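Long-range contact in serine protease inhibitor 2 (Anopheles gambiae, PDB 3PZF), which inhibits clip-domain serine proteases and thereby holds back phenoloxidase activation and melanization in the mosquito hemolymph: residues 161-166 with 180-185. Residues are numbered along the deposited sequence; the frame is centred on the assembly and turned at random.
Sequences GRLREI and VNVIYF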
loop_
_atom_site.group_PDB
_atom_site.type_symbol
_atom_site.label_atom_id
_atom_site.label_comp_id
_atom_site.label_asym_id
_atom_site.label_seq_id
_atom_site.Cartn_x
_atom_site.Cartn_y
_atom_site.Cartn_z
ATOM N N GLY A 161 -1.294 8.898 -15.206
ATOM C CA GLY A 161 -1.187 10.296 -14.832
ATOM C C GLY A 161 -1.697 10.646 -13.433
ATOM O O GLY A 161 -1.695 11.832 -13.050
ATOM N N ARG A 162 -2.117 9.641 -12.663
ATOM C CA ARG A 162 -2.630 9.884 -11.316
ATOM C C ARG A 162 -1.502 10.429 -10.471
ATOM O O ARG A 162 -1.717 11.287 -9.620
ATOM C CB ARG A 162 -3.187 8.599 -10.698
ATOM C CG ARG A 162 -3.722 8.747 -9.260
ATOM C CD ARG A 162 -4.815 9.811 -9.132
ATOM N NE ARG A 162 -5.247 9.940 -7.735
ATOM C CZ ARG A 162 -4.588 10.634 -6.808
ATOM N NH1 ARG A 162 -3.474 11.293 -7.137
ATOM N NH2 ARG A 162 -5.053 10.691 -5.566
ATOM N N LEU A 163 -0.296 9.917 -10.726
ATOM C CA LEU A 163 0.920 10.384 -10.071
ATOM C C LEU A 163 1.864 10.859 -11.176
ATOM O O LEU A 163 1.982 10.201 -12.211
ATOM C CB LEU A 163 1.614 9.244 -9.302
ATOM C CG LEU A 163 0.793 8.443 -8.283
ATOM C CD1 LEU A 163 1.636 7.326 -7.681
ATOM C CD2 LEU A 163 0.218 9.370 -7.193
ATOM N N ARG A 164 2.553 11.971 -10.931
ATOM C CA ARG A 164 3.320 12.665 -11.960
ATOM C C ARG A 164 4.810 12.710 -11.662
ATOM O O ARG A 164 5.608 12.950 -12.554
ATOM C CB ARG A 164 2.826 14.108 -12.082
ATOM C CG ARG A 164 1.365 14.264 -12.467
ATOM C CD ARG A 164 1.133 13.917 -13.928
ATOM N NE ARG A 164 -0.257 14.142 -14.320
ATOM C CZ ARG A 164 -0.651 14.424 -15.559
ATOM N NH1 ARG A 164 0.238 14.526 -16.541
ATOM N NH2 ARG A 164 -1.939 14.614 -15.814
ATOM N N GLU A 165 5.196 12.518 -10.406
ATOM C CA GLU A 165 6.610 12.578 -10.067
ATOM C C GLU A 165 6.856 11.942 -8.726
ATOM O O GLU A 165 5.961 11.858 -7.878
ATOM C CB GLU A 165 7.116 14.021 -10.019
ATOM C CG GLU A 165 6.602 14.803 -8.824
ATOM C CD GLU A 165 5.177 15.295 -9.025
ATOM O OE1 GLU A 165 4.384 15.300 -8.050
ATOM O OE2 GLU A 165 4.857 15.691 -10.168
ATOM N N ILE A 166 8.090 11.517 -8.527
ATOM C CA ILE A 166 8.441 10.869 -7.288
ATOM C C ILE A 166 9.840 11.255 -6.818
ATOM O O ILE A 166 10.149 11.119 -5.644
ATOM C CB ILE A 166 8.303 9.351 -7.431
ATOM C CG1 ILE A 166 8.407 8.665 -6.072
ATOM C CG2 ILE A 166 9.365 8.792 -8.384
ATOM C CD1 ILE A 166 7.940 7.196 -6.122
ATOM N N VAL A 180 12.049 1.816 -7.544
ATOM C CA VAL A 180 10.868 2.685 -7.466
ATOM C C VAL A 180 9.633 1.830 -7.605
ATOM O O VAL A 180 9.580 0.976 -8.472
ATOM C CB VAL A 180 10.887 3.734 -8.604
ATOM C CG1 VAL A 180 9.629 4.616 -8.545
ATOM C CG2 VAL A 180 12.118 4.601 -8.491
ATOM N N ASN A 181 8.648 2.042 -6.733
ATOM C CA ASN A 181 7.383 1.358 -6.841
ATOM C C ASN A 181 6.225 2.345 -6.740
ATOM O O ASN A 181 6.226 3.231 -5.894
ATOM C CB ASN A 181 7.237 0.313 -5.735
ATOM C CG ASN A 181 5.853 -0.303 -5.704
ATOM O OD1 ASN A 181 5.542 -1.222 -6.471
ATOM N ND2 ASN A 181 5.017 0.204 -4.839
ATOM N N VAL A 182 5.239 2.176 -7.609
ATOM C CA VAL A 182 4.022 2.971 -7.534
ATOM C C VAL A 182 2.824 2.048 -7.709
ATOM O O VAL A 182 2.934 0.923 -8.191
ATOM C CB VAL A 182 3.966 4.115 -8.590
ATOM C CG1 VAL A 182 5.076 5.145 -8.336
ATOM C CG2 VAL A 182 4.099 3.560 -9.997
ATOM N N ILE A 183 1.662 2.535 -7.295
ATOM C CA ILE A 183 0.447 1.746 -7.387
ATOM C C ILE A 183 -0.688 2.683 -7.737
ATOM O O ILE A 183 -0.651 3.863 -7.381
ATOM C CB ILE A 183 0.124 1.027 -6.079
ATOM C CG1 ILE A 183 -1.071 0.084 -6.292
ATOM C CG2 ILE A 183 -0.156 2.062 -4.975
ATOM C CD1 ILE A 183 -1.358 -0.836 -5.092
ATOM N N TYR A 184 -1.653 2.174 -8.490
ATOM C CA TYR A 184 -2.772 2.998 -8.947
ATOM C C TYR A 184 -4.015 2.136 -8.896
ATOM O O TYR A 184 -3.953 0.929 -9.181
ATOM C CB TYR A 184 -2.517 3.510 -10.369
ATOM C CG TYR A 184 -3.770 3.950 -11.100
ATOM C CD1 TYR A 184 -4.257 5.241 -10.964
ATOM C CD2 TYR A 184 -4.471 3.067 -11.912
ATOM C CE1 TYR A 184 -5.403 5.653 -11.642
ATOM C CE2 TYR A 184 -5.613 3.464 -12.593
ATOM C CZ TYR A 184 -6.075 4.753 -12.454
ATOM O OH TYR A 184 -7.214 5.140 -13.123
ATOM N N PHE A 185 -5.142 2.728 -8.497
ATOM C CA PHE A 185 -6.361 1.953 -8.355
ATOM C C PHE A 185 -7.586 2.796 -8.667
ATOM O O PHE A 185 -7.787 3.846 -8.077
ATOM C CB PHE A 185 -6.491 1.399 -6.945
ATOM C CG PHE A 185 -7.854 0.839 -6.651
ATOM C CD1 PHE A 185 -8.373 -0.196 -7.414
ATOM C CD2 PHE A 185 -8.618 1.357 -5.622
ATOM C CE1 PHE A 185 -9.636 -0.711 -7.142
ATOM C CE2 PHE A 185 -9.888 0.843 -5.347
ATOM C CZ PHE A 185 -10.393 -0.187 -6.119
#
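Ile-166 meets Val-180 tip to tip, with CD1 of Ile-166 3.9 Å from CG1 of Val-180; the same methyl lies 4.2 Å from CG1 of Val-182, so it bridges two valines on one face of the strand. Ile-166 gets there with CG1 anti to its backbone N (chi1 -169°) and CD1 extended. Leu-163 adds a second apolar contact: the side chains of Leu-163 and Val-182 slide past each other in opposite directions, with CD1 of Leu-163 4.1 Å from CB of Val-182. Val-155 of helix 144-158 touches both Leu-163 and Ile-166.

The aromatic contact is made by aliphatic carbons. CB of Arg-162 sits 3.5 Å from CD1 of Tyr-184, near the ring plane at its edge, and CG follows in plane, while the guanidinium lies well away from the ring. The bend at chi2 (57°) turns CD off the line of the chain; beyond it the charged end leads away from the strand, and NE forms a salt bridge with OE1 of Glu-347, a residue of the hinge region required for binding to peptidase.

No hydrogen bond joins the two segments. The loop runs nearly antiparallel to the strand (165°) but packs by side chains. This is the serpin fold, in which helix F (144-158) and its following linker pack over the face of beta-sheet A, here on strand 177-188 (s3A), between 105-115 and 332-341.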